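Local coordinates for protein cytokinin riboside 5'-monophosphate phosphoribohydrolase (Corynebacterium glutamicum, PDB 5ZBL) that belongs to a family of the SLOG clan, with a Rossmann-like fold in which helices flank a parallel beta sheet, and forms a two-chain assembly, at residues Gly109-Pro114 with Pro138-Asp143; Ile43-Gly48 with Gly67-Val72; Val58-Leu63 with Leu82-Leu87; Leu34-Val39 with Leu63-Glu68. All blocks are in the same frame, centred on the assembly; numbering follows the deposited sequence.

Contact 1 of 4, residues Gly109-Pro114 with Pro138-Asp143. With EDO (1,2-ethanediol), chain E.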
# COMPACT_ATOMS: atom_id res chain seq x y z
N GLY A 109 17.58 0.47 -4.92
CA GLY A 109 17.04 0.94 -3.65
C GLY A 109 15.80 1.78 -3.90
O GLY A 109 15.54 2.15 -5.05
N PHE A 110 15.07 2.08 -2.83
CA PHE A 110 13.75 2.71 -2.86
C PHE A 110 13.74 3.92 -1.95
O PHE A 110 14.24 3.85 -0.82
CB PHE A 110 12.71 1.72 -2.39
CG PHE A 110 12.59 0.50 -3.25
CD1 PHE A 110 11.96 0.56 -4.49
CD2 PHE A 110 13.09 -0.72 -2.83
CE1 PHE A 110 11.87 -0.56 -5.29
CE2 PHE A 110 12.99 -1.86 -3.62
CZ PHE A 110 12.41 -1.77 -4.86
N ILE A 111 13.18 5.03 -2.45
CA ILE A 111 12.91 6.22 -1.66
C ILE A 111 11.42 6.57 -1.81
O ILE A 111 10.88 6.61 -2.92
CB ILE A 111 13.73 7.40 -2.14
CG1 ILE A 111 15.23 7.11 -2.01
CG2 ILE A 111 13.47 8.66 -1.33
CD1 ILE A 111 16.08 8.17 -2.71
N ALA A 112 10.77 6.81 -0.68
CA ALA A 112 9.41 7.28 -0.69
C ALA A 112 9.47 8.73 -0.19
O ALA A 112 9.95 9.00 0.93
CB ALA A 112 8.51 6.39 0.16
N MET A 113 9.03 9.63 -1.08
CA MET A 113 8.91 11.04 -0.79
C MET A 113 7.45 11.29 -0.45
O MET A 113 6.60 10.43 -0.67
CB MET A 113 9.31 11.86 -2.01
CG MET A 113 10.70 11.56 -2.59
SD MET A 113 11.41 12.94 -3.55
CE MET A 113 10.05 13.42 -4.59
N PRO A 114 7.13 12.49 0.03
CA PRO A 114 5.72 12.79 0.22
C PRO A 114 4.87 12.47 -1.00
O PRO A 114 5.31 12.60 -2.14
CB PRO A 114 5.73 14.29 0.46
CG PRO A 114 7.04 14.50 1.16
CD PRO A 114 7.99 13.60 0.45
N PRO A 138 17.75 -1.40 0.29
CA PRO A 138 17.37 -0.39 1.29
C PRO A 138 16.10 0.37 0.90
O PRO A 138 15.91 0.66 -0.28
CB PRO A 138 18.55 0.57 1.31
CG PRO A 138 19.27 0.33 0.02
CD PRO A 138 19.03 -1.09 -0.39
N VAL A 139 15.25 0.61 1.88
CA VAL A 139 14.03 1.43 1.71
C VAL A 139 14.20 2.64 2.61
O VAL A 139 14.54 2.50 3.79
CB VAL A 139 12.78 0.67 2.08
CG1 VAL A 139 11.52 1.52 1.88
CG2 VAL A 139 12.73 -0.61 1.27
N ALA A 140 14.04 3.83 2.03
CA ALA A 140 14.26 5.07 2.76
C ALA A 140 13.04 5.97 2.69
O ALA A 140 12.43 6.12 1.63
CB ALA A 140 15.47 5.79 2.22
N LEU A 141 12.70 6.57 3.82
CA LEU A 141 11.63 7.55 3.89
C LEU A 141 12.25 8.94 3.96
O LEU A 141 12.97 9.27 4.89
CB LEU A 141 10.76 7.29 5.11
CG LEU A 141 10.19 5.89 5.30
CD1 LEU A 141 9.31 5.90 6.55
CD2 LEU A 141 9.43 5.45 4.07
N TYR A 142 12.01 9.74 2.92
CA TYR A 142 12.53 11.09 2.85
C TYR A 142 11.56 11.96 3.64
O TYR A 142 10.47 12.34 3.15
CB TYR A 142 12.67 11.52 1.37
CG TYR A 142 13.33 12.86 1.06
CD1 TYR A 142 14.38 13.36 1.83
CD2 TYR A 142 12.92 13.60 -0.04
CE1 TYR A 142 14.99 14.54 1.51
CE2 TYR A 142 13.53 14.79 -0.38
CZ TYR A 142 14.56 15.27 0.41
OH TYR A 142 15.20 16.50 0.10
N ASP A 143 11.97 12.29 4.87
CA ASP A 143 11.07 12.87 5.86
C ASP A 143 10.95 14.41 5.79
O ASP A 143 11.17 15.13 6.76
CB ASP A 143 11.53 12.38 7.24
CG ASP A 143 10.46 12.50 8.30
OD1 ASP A 143 9.24 12.42 7.98
OD2 ASP A 143 10.87 12.62 9.48
C1 EDO E . 15.57 12.79 10.97
O1 EDO E . 16.61 11.85 11.24
C2 EDO E . 14.41 12.09 10.25
O2 EDO E . 13.15 12.60 10.69
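Gly109 and Pro138 begin a parallel pairing in which strand 110-112 lies beside strand 139-142, the two ends of a beta-alpha-beta crossover made through helix 117-130. The strand axes come within 4.7 Å at 25°. Gly109 itself lays CA near the Pro138 carbonyl, and Phe110 follows with both backbone polar atoms turned to the partner: its N donates to Pro138 O at 3.0 Å, and its O receives Ala140 N. CG of Phe110 is anti to the carbonyl carbon (chi1 -62°), and farther out CD2 meets Val139 CG2 obliquely at 4.1 Å, on the face covered by helix 117-130. Ile111 turns to the other face, under helix 178-186. Its own N-H and C=O serve strand 12-16 through Thr14 and Phe16, while its CG2 touches Tyr142 CB at 4.0 Å. With Ala112 the bonding returns to the partner, N donating to Ala140 O and O receiving Tyr142 N, and CB reaches Leu141 CD2. On this strand Phe110 and Ala112 alone make the four backbone bonds to the partner, the alternation expected of a parallel pair inside a sheet. Met113 forms a Met-aromatic contact, its SD at the Tyr142 ring edge, 75° off the ring normal and nearest CD2; after Tyr142, Asp143 OD2 accepts a 2.6 Å hydrogen bond from O2 of a 1,2-ethanediol, probably from the crystallisation liquor and also hydrogen-bonded to Glu175. Pro114 closes the segment with CD 3.9 Å from Tyr142 O.

Contact 2 of 4, residues Ile43-Gly48 with Gly67-Val72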
# COMPACT_ATOMS: atom_id res chain seq x y z
N ILE A 43 24.17 8.80 -9.12
CA ILE A 43 22.97 7.98 -8.99
C ILE A 43 21.84 8.48 -9.92
O ILE A 43 21.56 9.68 -9.95
CB ILE A 43 22.52 7.96 -7.53
CG1 ILE A 43 23.60 7.29 -6.64
CG2 ILE A 43 21.15 7.29 -7.42
CD1 ILE A 43 23.36 7.48 -5.15
N ASP A 44 21.19 7.55 -10.64
CA ASP A 44 20.05 7.86 -11.50
C ASP A 44 18.66 7.47 -10.98
O ASP A 44 18.53 6.71 -10.03
CB ASP A 44 20.30 7.25 -12.87
CG ASP A 44 21.49 7.91 -13.59
OD1 ASP A 44 21.63 9.18 -13.55
OD2 ASP A 44 22.29 7.13 -14.17
N LEU A 45 17.65 8.01 -11.64
CA LEU A 45 16.23 7.92 -11.24
C LEU A 45 15.46 6.81 -11.96
O LEU A 45 15.47 6.72 -13.19
CB LEU A 45 15.53 9.26 -11.51
CG LEU A 45 14.01 9.35 -11.25
CD1 LEU A 45 13.70 8.94 -9.82
CD2 LEU A 45 13.47 10.73 -11.50
N VAL A 46 14.78 5.99 -11.20
CA VAL A 46 13.75 5.13 -11.76
C VAL A 46 12.49 5.59 -11.06
O VAL A 46 12.48 5.68 -9.81
CB VAL A 46 13.97 3.67 -11.45
CG1 VAL A 46 12.87 2.85 -12.09
CG2 VAL A 46 15.35 3.22 -11.95
N TYR A 47 11.45 5.87 -11.83
CA TYR A 47 10.17 6.32 -11.24
C TYR A 47 9.02 5.95 -12.17
O TYR A 47 9.22 5.34 -13.22
CB TYR A 47 10.21 7.82 -10.90
CG TYR A 47 9.84 8.73 -12.05
CD1 TYR A 47 10.43 8.60 -13.30
CD2 TYR A 47 8.91 9.74 -11.88
CE1 TYR A 47 10.07 9.41 -14.35
CE2 TYR A 47 8.56 10.56 -12.93
CZ TYR A 47 9.12 10.38 -14.17
OH TYR A 47 8.78 11.21 -15.21
N GLY A 48 7.79 6.30 -11.75
CA GLY A 48 6.61 5.86 -12.44
C GLY A 48 6.25 6.62 -13.70
O GLY A 48 5.16 6.38 -14.23
N GLY A 67 21.72 14.14 -15.01
CA GLY A 67 21.45 12.71 -14.82
C GLY A 67 20.47 12.12 -15.79
O GLY A 67 19.89 12.83 -16.60
N GLU A 68 20.29 10.82 -15.71
CA GLU A 68 19.30 10.10 -16.52
C GLU A 68 18.07 9.77 -15.64
O GLU A 68 18.20 9.50 -14.45
CB GLU A 68 19.92 8.82 -17.10
CG GLU A 68 21.21 9.02 -17.93
CD GLU A 68 22.01 7.74 -18.15
OE1 GLU A 68 21.43 6.72 -18.54
OE2 GLU A 68 23.25 7.74 -17.93
N ALA A 69 16.89 9.81 -16.22
CA ALA A 69 15.67 9.48 -15.54
C ALA A 69 14.94 8.40 -16.34
O ALA A 69 14.59 8.62 -17.51
CB ALA A 69 14.80 10.72 -15.37
N PHE A 70 14.72 7.24 -15.71
CA PHE A 70 13.92 6.16 -16.33
C PHE A 70 12.52 6.04 -15.76
O PHE A 70 12.31 5.89 -14.56
CB PHE A 70 14.66 4.84 -16.17
CG PHE A 70 16.01 4.87 -16.78
CD1 PHE A 70 16.18 4.61 -18.15
CD2 PHE A 70 17.12 5.22 -16.03
CE1 PHE A 70 17.44 4.65 -18.74
CE2 PHE A 70 18.39 5.26 -16.62
CZ PHE A 70 18.54 4.97 -17.97
N GLY A 71 11.55 6.11 -16.65
CA GLY A 71 10.13 6.00 -16.28
C GLY A 71 9.57 4.64 -16.69
O GLY A 71 9.99 4.07 -17.69
N VAL A 72 8.62 4.15 -15.89
CA VAL A 72 7.87 2.91 -16.13
C VAL A 72 6.37 3.25 -15.91
O VAL A 72 5.95 3.60 -14.81
CB VAL A 72 8.35 1.76 -15.21
CG1 VAL A 72 7.71 0.43 -15.62
CG2 VAL A 72 9.85 1.62 -15.29
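Leu45, Val46 and Tyr47 pair in parallel register with Ala69, Phe70 and Gly71, the strand axes 4.6 Å apart and only 11° from parallel. Four backbone hydrogen bonds set the register: Leu45 N to Glu68 O, Phe70 N to Leu45 O at 2.7 Å, Tyr47 N to Phe70 O, and Val72 N to Tyr47 O. Helix 53-64 connects the two strands, making a beta-alpha-beta unit of the Rossmann-like sheet. Where the ladder starts, a side chain adds a rung: Asp44 OD1 takes Glu68 N at 3.0 Å, the N-H pointing almost straight at it (168°) but arriving from above the carboxylate plane. On the helix 53-64 face, Leu45 CD2 rests 4.1 Å from Ala69 CB. Tyr47 shares that face; its CG sits between the backbone N and carbonyl carbon (chi1 87°), and the ring presents its CD1 edge to Phe70 O at 3.5 Å, with that oxygen in the ring plane. The phenol OH bonds to Gly50 O. On the other face the Phe70 ring has Leu45 O at its edge, 3.6 Å from CD2. Like groups also meet at two places. Asp44 OD2 and Glu68 OE2 stand 3.9 Å apart, which may raise the proton affinity of one of them. At the other end Gly48 O and Val72 O, both acceptors, approach to 2.9 Å; Arg99 hydrogen-bonds Gly48 O through NH2 and Val72 O through NE, and its positive charge probably offsets their mutual repulsion.

Contact 3 of 4, residues Val58-Leu63 with Leu82-Leu87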
# COMPACT_ATOMS: atom_id res chain seq x y z
N VAL A 58 10.75 15.76 -9.65
CA VAL A 58 11.95 14.94 -9.40
C VAL A 58 12.61 14.43 -10.72
O VAL A 58 13.82 14.39 -10.85
CB VAL A 58 11.69 13.79 -8.35
CG1 VAL A 58 10.90 12.64 -8.94
CG2 VAL A 58 12.99 13.25 -7.77
N ALA A 59 11.78 14.07 -11.70
CA ALA A 59 12.20 13.66 -13.03
C ALA A 59 12.98 14.81 -13.66
O ALA A 59 14.12 14.61 -14.06
CB ALA A 59 11.00 13.28 -13.89
N ASP A 60 12.38 16.00 -13.70
CA ASP A 60 13.01 17.21 -14.25
C ASP A 60 14.29 17.60 -13.58
O ASP A 60 15.17 18.15 -14.25
CB ASP A 60 12.06 18.43 -14.11
CG ASP A 60 10.90 18.41 -15.11
OD1 ASP A 60 10.88 17.54 -16.03
OD2 ASP A 60 10.00 19.27 -14.99
N ALA A 61 14.38 17.41 -12.26
CA ALA A 61 15.56 17.84 -11.53
C ALA A 61 16.74 16.93 -11.75
O ALA A 61 17.90 17.42 -11.75
CB ALA A 61 15.26 18.00 -10.04
N PHE A 62 16.49 15.63 -11.96
CA PHE A 62 17.58 14.68 -12.25
C PHE A 62 18.09 14.99 -13.66
O PHE A 62 19.31 15.01 -13.92
CB PHE A 62 17.11 13.21 -12.21
CG PHE A 62 17.30 12.49 -10.90
CD1 PHE A 62 16.37 12.60 -9.89
CD2 PHE A 62 18.35 11.59 -10.73
CE1 PHE A 62 16.50 11.88 -8.71
CE2 PHE A 62 18.49 10.88 -9.54
CZ PHE A 62 17.54 11.01 -8.54
N LEU A 63 17.15 15.19 -14.56
CA LEU A 63 17.47 15.55 -15.93
C LEU A 63 18.29 16.83 -15.98
O LEU A 63 19.41 16.83 -16.50
CB LEU A 63 16.21 15.68 -16.78
CG LEU A 63 15.50 14.35 -17.09
CD1 LEU A 63 14.20 14.68 -17.83
CD2 LEU A 63 16.38 13.38 -17.89
N LEU A 82 -0.60 11.12 -19.72
CA LEU A 82 0.09 11.38 -18.44
C LEU A 82 1.63 11.15 -18.43
O LEU A 82 2.30 11.47 -17.44
CB LEU A 82 -0.53 10.50 -17.36
CG LEU A 82 -1.96 10.86 -16.93
CD1 LEU A 82 -2.69 9.65 -16.34
CD2 LEU A 82 -1.93 12.00 -15.94
N GLY A 83 2.18 10.61 -19.52
CA GLY A 83 3.59 10.24 -19.58
C GLY A 83 4.48 11.43 -19.79
O GLY A 83 4.13 12.35 -20.49
N HIS A 84 5.65 11.41 -19.17
CA HIS A 84 6.65 12.47 -19.37
C HIS A 84 7.41 12.26 -20.71
O HIS A 84 7.81 11.15 -21.04
CB HIS A 84 7.60 12.40 -18.21
CG HIS A 84 8.57 13.53 -18.14
ND1 HIS A 84 8.58 14.43 -17.10
CD2 HIS A 84 9.59 13.86 -18.94
CE1 HIS A 84 9.59 15.25 -17.26
NE2 HIS A 84 10.22 14.93 -18.37
N GLU A 85 7.65 13.36 -21.42
CA GLU A 85 8.03 13.32 -22.85
C GLU A 85 9.50 13.57 -23.15
O GLU A 85 9.88 13.58 -24.31
CB GLU A 85 7.20 14.35 -23.62
CG GLU A 85 5.71 14.31 -23.26
CD GLU A 85 4.80 14.89 -24.33
OE1 GLU A 85 5.23 15.80 -25.06
OE2 GLU A 85 3.64 14.42 -24.44
N LYS A 86 10.31 13.78 -22.13
CA LYS A 86 11.75 14.03 -22.27
C LYS A 86 12.65 13.26 -21.31
O LYS A 86 13.75 13.70 -21.00
CB LYS A 86 12.02 15.53 -22.17
CG LYS A 86 11.01 16.42 -22.91
CD LYS A 86 11.38 17.90 -22.87
CE LYS A 86 10.86 18.65 -24.09
NZ LYS A 86 11.65 18.28 -25.30
N LEU A 87 12.20 12.08 -20.89
CA LEU A 87 13.03 11.13 -20.13
C LEU A 87 14.07 10.44 -20.99
O LEU A 87 13.88 10.27 -22.19
CB LEU A 87 12.18 10.05 -19.48
CG LEU A 87 10.99 10.53 -18.66
CD1 LEU A 87 10.13 9.34 -18.27
CD2 LEU A 87 11.47 11.36 -17.47
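Leu63, His84 and Leu87 carry most of the buried surface between helix 53-64 and the loop that leads into strand 89-93. Leu63 reaches across with CD1. With CG anti to the carbonyl carbon (chi1 -71°) and the chain extended beyond it (chi2 175°), this methyl arrives 3.3 Å from Lys86 O and 4.0 Å from His84 NE2, so one branch meets both a backbone carbonyl and the imidazole. The Leu63 and His84 side chains slide past each other in opposite directions. The CE1 of His84 lies 4.2 Å from Ala59 CB, an oblique approach. Leu87 folds back within the loop: its CD2 lies 3.4 Å above the imidazole plane, offset toward the rim, and the same methyl touches Ala59 CB at 4.1 Å and Leu63 CD1 at 4.3 Å. No hydrogen bond crosses the contact; the touches are van der Waals, mostly between apolar groups. The loop is tied down elsewhere, by a backbone bond between His84 and Gly49. Beneath the contact lie two strands of the sheet: Tyr47 of strand 44-47 touches Ala59, His84 and Leu87, and Ala69 of strand 69-74 touches Leu63 and Leu87.

Contact 4 of 4, residues Leu34-Val39 with Leu63-Glu68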
# COMPACT_ATOMS: atom_id res chain seq x y z
N LEU A 34 17.18 16.71 -3.41
CA LEU A 34 17.40 15.27 -3.39
C LEU A 34 17.98 14.77 -4.74
O LEU A 34 19.00 14.06 -4.79
CB LEU A 34 16.10 14.56 -3.00
CG LEU A 34 16.15 13.04 -2.95
CD1 LEU A 34 17.25 12.51 -2.02
CD2 LEU A 34 14.78 12.52 -2.57
N ALA A 35 17.32 15.17 -5.83
CA ALA A 35 17.79 14.89 -7.19
C ALA A 35 19.25 15.29 -7.47
O ALA A 35 20.01 14.54 -8.07
CB ALA A 35 16.87 15.60 -8.18
N LYS A 36 19.61 16.51 -7.04
CA LYS A 36 20.98 17.05 -7.24
C LYS A 36 22.07 16.24 -6.50
O LYS A 36 23.13 15.94 -7.06
CB LYS A 36 21.02 18.55 -6.83
CG LYS A 36 22.37 19.27 -6.91
CD LYS A 36 23.06 19.17 -8.29
CE LYS A 36 24.00 20.33 -8.59
NZ LYS A 36 23.95 20.64 -10.05
N THR A 37 21.79 15.94 -5.23
CA THR A 37 22.65 15.11 -4.40
C THR A 37 22.85 13.77 -5.04
O THR A 37 23.98 13.27 -5.13
CB THR A 37 22.00 14.90 -3.02
OG1 THR A 37 21.62 16.17 -2.52
CG2 THR A 37 22.95 14.23 -2.03
N ALA A 38 21.75 13.17 -5.51
CA ALA A 38 21.86 11.84 -6.11
C ALA A 38 22.71 11.86 -7.37
O ALA A 38 23.59 11.01 -7.52
CB ALA A 38 20.48 11.23 -6.38
N VAL A 39 22.46 12.83 -8.25
CA VAL A 39 23.21 12.94 -9.51
C VAL A 39 24.68 13.25 -9.20
O VAL A 39 25.57 12.60 -9.76
CB VAL A 39 22.62 13.99 -10.51
CG1 VAL A 39 23.48 14.10 -11.76
CG2 VAL A 39 21.23 13.58 -10.97
N LEU A 63 17.15 15.19 -14.56
CA LEU A 63 17.47 15.55 -15.93
C LEU A 63 18.29 16.83 -15.98
O LEU A 63 19.41 16.83 -16.50
CB LEU A 63 16.21 15.68 -16.78
CG LEU A 63 15.50 14.35 -17.09
CD1 LEU A 63 14.20 14.68 -17.83
CD2 LEU A 63 16.38 13.38 -17.89
N GLU A 64 17.76 17.89 -15.37
CA GLU A 64 18.41 19.20 -15.43
C GLU A 64 19.72 19.33 -14.69
O GLU A 64 20.39 20.30 -14.90
CB GLU A 64 17.45 20.29 -14.96
CG GLU A 64 16.35 20.52 -15.96
CD GLU A 64 15.20 21.32 -15.43
OE1 GLU A 64 15.32 21.94 -14.35
OE2 GLU A 64 14.17 21.37 -16.15
N SER A 65 20.05 18.39 -13.79
CA SER A 65 21.37 18.32 -13.16
C SER A 65 22.39 17.49 -13.94
O SER A 65 23.52 17.32 -13.47
CB SER A 65 21.28 17.70 -11.77
OG SER A 65 20.17 18.12 -11.03
N GLY A 66 22.02 16.92 -15.08
CA GLY A 66 22.94 16.07 -15.86
C GLY A 66 22.78 14.57 -15.68
O GLY A 66 23.61 13.81 -16.18
N GLY A 67 21.72 14.14 -15.01
CA GLY A 67 21.45 12.71 -14.82
C GLY A 67 20.47 12.12 -15.79
O GLY A 67 19.89 12.83 -16.60
N GLU A 68 20.29 10.82 -15.71
CA GLU A 68 19.30 10.10 -16.52
C GLU A 68 18.07 9.77 -15.64
O GLU A 68 18.20 9.50 -14.45
CB GLU A 68 19.92 8.82 -17.10
CG GLU A 68 21.21 9.02 -17.93
CD GLU A 68 22.01 7.74 -18.15
OE1 GLU A 68 21.43 6.72 -18.54
OE2 GLU A 68 23.25 7.74 -17.93
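Ser65 meets Lys36 and Val39 where helix 53-64 ends against the side of helix 25-40, and the turn that ends it is a Schellman motif. Two backbone bonds define that motif: Gly66 N returns to Leu63 O at 3.0 Å, and Gly67 N probably returns to Phe62 O at 2.8 Å, around a Gly66 phi of 99°. Taken in order, Leu63 supplies its carbonyl to the turn, and Ser65 is the first residue of this segment to touch residues 34-39. Its CB faces Val39 CB at 4.1 Å. Its OG lies 4.0 Å from Lys36 CA and close to Lys36 CD, yet its hydrogen bond goes back to Ala61 O in its own helix, so the approach to Lys36 is van der Waals only. The Ser65 carbonyl oxygen lies 3.6 Å from Val39 CG1, a methyl placed anti to the backbone N (chi1 177°). Gly66 continues round the turn with its C beside the same methyl. Gly67 then leads the chain away from the helix toward strand 69-74. No hydrogen bond spans the two segments. Nearer the sheet the packing of the same two helices continues, with Phe62 against Ala35, Ala38 and Val39. At Gly67 the two Val39 methyls divide the touching: CG1 lies 3.7 Å from Gly67 N, and CG2 lies 4.0 Å from Gly67 CA.

Contacts 1 and 2 belong to one parallel sheet, with strand 12-16 between them; their centres are 15 Å apart and their nearest atoms about 7 Å. Contacts 3 and 4 pack helix 53-64, the connection within contact 2, against a loop and against helix 25-40. Contact 3 lies closest to contact 2, 8 Å between centres, where Tyr47 OH is 3.3 Å from Ala59 CB. Contact 4 shares Gly67 and Glu68 with contact 2 and Leu63 with contact 3. Met113 ties contact 1 to contacts 4 and 3: its SD is 3.5 Å from Leu34 CD2, and its CE is 4.1 Å from Val58 CB. The ethanediol, probably from the crystallisation liquor, is hydrogen-bonded to Asp143 of contact 1.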